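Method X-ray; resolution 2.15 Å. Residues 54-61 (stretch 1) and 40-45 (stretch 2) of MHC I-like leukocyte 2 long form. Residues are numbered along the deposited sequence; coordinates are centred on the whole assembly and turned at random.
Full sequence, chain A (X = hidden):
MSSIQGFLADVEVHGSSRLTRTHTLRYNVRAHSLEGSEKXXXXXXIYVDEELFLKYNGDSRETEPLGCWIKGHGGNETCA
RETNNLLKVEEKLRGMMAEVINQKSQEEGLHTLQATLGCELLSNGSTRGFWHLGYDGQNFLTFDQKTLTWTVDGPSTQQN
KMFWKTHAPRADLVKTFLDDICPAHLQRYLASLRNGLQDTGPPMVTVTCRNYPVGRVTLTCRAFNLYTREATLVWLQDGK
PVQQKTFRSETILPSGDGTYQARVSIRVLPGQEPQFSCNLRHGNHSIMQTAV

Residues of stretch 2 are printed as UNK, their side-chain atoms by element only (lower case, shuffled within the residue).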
# COMPACT_ATOMS: atom_id res chain seq x y z
N LEU A 54 7.63 23.68 12.85
CA LEU A 54 8.25 24.97 13.07
C LEU A 54 9.41 25.16 12.11
O LEU A 54 10.04 24.19 11.68
CB LEU A 54 8.74 25.11 14.51
CG LEU A 54 7.70 25.20 15.62
CD1 LEU A 54 8.35 24.99 16.99
CD2 LEU A 54 7.00 26.55 15.56
N LYS A 55 9.69 26.42 11.79
CA LYS A 55 10.84 26.75 10.97
C LYS A 55 11.55 27.98 11.51
O LYS A 55 10.90 28.96 11.89
CB LYS A 55 10.43 27.02 9.52
CG LYS A 55 11.56 27.72 8.76
CD LYS A 55 11.21 28.08 7.35
CE LYS A 55 10.42 29.37 7.28
NZ LYS A 55 10.39 29.85 5.87
N TYR A 56 12.88 27.94 11.53
CA TYR A 56 13.67 29.14 11.69
C TYR A 56 14.69 29.19 10.57
O TYR A 56 15.46 28.25 10.38
CB TYR A 56 14.39 29.19 13.04
CG TYR A 56 15.40 30.33 13.12
CD1 TYR A 56 16.73 30.08 13.41
CD2 TYR A 56 15.01 31.65 12.89
CE1 TYR A 56 17.66 31.12 13.48
CE2 TYR A 56 15.93 32.69 12.95
CZ TYR A 56 17.25 32.42 13.25
OH TYR A 56 18.18 33.43 13.32
N ASN A 57 14.69 30.29 9.83
CA ASN A 57 15.65 30.47 8.74
C ASN A 57 16.48 31.72 8.97
O ASN A 57 15.99 32.83 8.80
CB ASN A 57 14.92 30.54 7.40
CG ASN A 57 15.87 30.54 6.22
OD1 ASN A 57 17.09 30.52 6.39
ND2 ASN A 57 15.32 30.53 5.01
N GLY A 58 17.75 31.53 9.34
CA GLY A 58 18.62 32.65 9.65
C GLY A 58 19.24 33.31 8.43
O GLY A 58 20.12 34.15 8.55
N ASP A 59 18.78 32.91 7.24
CA ASP A 59 19.24 33.52 6.00
C ASP A 59 18.86 35.00 5.99
O ASP A 59 17.69 35.34 6.09
CB ASP A 59 18.65 32.79 4.79
CG ASP A 59 19.17 33.33 3.46
OD1 ASP A 59 20.05 34.22 3.47
OD2 ASP A 59 18.71 32.84 2.41
N SER A 60 19.87 35.86 5.86
CA SER A 60 19.68 37.31 5.88
C SER A 60 18.68 37.80 4.84
O SER A 60 18.02 38.81 5.03
CB SER A 60 21.02 38.02 5.68
OG SER A 60 21.89 37.79 6.77
N ARG A 61 18.58 37.06 3.73
CA ARG A 61 17.72 37.46 2.62
C ARG A 61 16.28 36.99 2.80
O ARG A 61 15.47 37.11 1.89
CB ARG A 61 18.29 36.91 1.31
CG ARG A 61 19.62 37.53 0.91
CD ARG A 61 20.16 36.95 -0.39
NE ARG A 61 20.49 35.53 -0.27
CZ ARG A 61 19.73 34.54 -0.72
NH1 ARG A 61 18.58 34.82 -1.32
NH2 ARG A 61 20.11 33.28 -0.56
N UNK A 40 27.95 31.76 10.26
CA UNK A 40 27.21 30.76 9.49
C UNK A 40 25.72 30.81 9.82
O UNK A 40 25.32 30.67 10.97
c UNK A 40 26.83 28.31 9.07
o UNK A 40 29.06 29.21 9.18
c UNK A 40 27.74 29.34 9.73
N UNK A 41 24.90 31.02 8.79
CA UNK A 41 23.46 31.08 8.97
C UNK A 41 22.86 29.69 8.79
O UNK A 41 23.30 28.92 7.94
c UNK A 41 23.39 33.48 8.11
n UNK A 41 22.71 33.78 5.80
o UNK A 41 22.86 35.60 7.11
c UNK A 41 22.96 34.38 6.96
c UNK A 41 22.84 32.07 7.98
N UNK A 42 21.84 29.38 9.59
CA UNK A 42 21.26 28.05 9.63
C UNK A 42 19.79 28.05 9.24
O UNK A 42 19.05 28.98 9.58
c UNK A 42 22.72 26.75 13.04
c UNK A 42 21.41 27.45 11.03
c UNK A 42 23.61 26.25 10.74
c UNK A 42 22.81 27.24 11.60
N UNK A 43 19.37 27.00 8.55
CA UNK A 43 17.95 26.72 8.36
C UNK A 43 17.56 25.57 9.28
O UNK A 43 18.14 24.49 9.20
c UNK A 43 15.12 26.96 7.01
c UNK A 43 17.62 26.38 6.90
c UNK A 43 16.01 25.44 5.21
c UNK A 43 16.18 25.89 6.65
N UNK A 44 16.60 25.82 10.16
CA UNK A 44 16.15 24.78 11.07
C UNK A 44 14.69 24.48 10.81
O UNK A 44 13.84 25.38 10.85
c UNK A 44 17.77 25.66 12.82
c UNK A 44 15.97 24.02 13.47
c UNK A 44 16.34 25.19 12.56
N UNK A 45 14.40 23.22 10.53
CA UNK A 45 13.04 22.75 10.30
C UNK A 45 12.71 21.69 11.32
O UNK A 45 13.47 20.73 11.51
c UNK A 45 12.89 22.20 8.88
c UNK A 45 13.14 22.43 6.40
c UNK A 45 13.18 23.16 7.73
c UNK A 45 12.18 24.31 7.75

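Position 40 carries three side-chain atoms, a carbon bearing one oxygen and one carbon, and none of them comes within reach of stretch 1. That beta-branched hydroxyl is threonine. The hydroxyl of Thr 40 is hydrogen-bonded elsewhere in the structure.

Position 41 has three carbons in a row, the third carrying one oxygen and one nitrogen. Its CA-to-CB bond points toward stretch 1, and the extended chain brings its end to the loop that follows the strand, where the side-chain oxygen of position 41 lies 2.4 Å from OG of Ser 60. A primary amide on a two-carbon stem is glutamine. OE1 of Gln 41 accepts that very short hydrogen bond from OG of Ser 60, and a weak one from N of Ser 60, 3.3 Å.

Position 42 shows four carbons forked at the second. The end of this side chain leads away, and no atom of it comes nearer than 5.7 Å to stretch 1. The fork is the pattern of leucine. Leu 42 contributes mainly through its backbone: N of Gly 58 donates to O of Leu 42 at 2.9 Å, nearly straight at 170°.

Position 43 again has four carbons forked at the second, and one terminal methyl lies against the CB of Asn 57 and the CG of Lys 55. This too is leucine. With chi1 t and chi2 p, Leu 43 puts CD1 3.6 Å from CB of Asn 57 and 4.0 Å from CG of Lys 55, spanning two residues on the same face of the sheet.

Position 44 has only three carbons, one bearing the other two, and its CB lies 4.5 Å from CB of Tyr 56, on the other face. This is valine. Val 44 and Tyr 56 are the hydrogen-bonded pair: N of Val 44 to O of Tyr 56 is 2.7 Å, and N of Tyr 56 to O of Val 44 is 2.8 Å.

Position 45 has four carbons forked at the second, with a terminal carbon against the stem of Lys 55. It is leucine, and CD2 of Leu 45 meets CG of Lys 55 at 3.6 Å.

The contact works as an antiparallel ladder, its strand axes at 178° and 4.7 Å apart at closest approach. Backbone bonds set the register, while the side chains alternate: Lys 55, Asn 57, Leu 43 and Leu 45 share one face, Tyr 56 and Val 44 the other. On the first face, leucine methyls pack on the aliphatic parts of polar residues, as the lysine stem allows while its amine bonds elsewhere. Beyond the strand, Asn 57 OD1 accepts from N of Asp 59 at 3.0 Å, bracing the turn from which Ser 60 engages Gln 41.

Stretch 2, residues 40-45: TQLLVL
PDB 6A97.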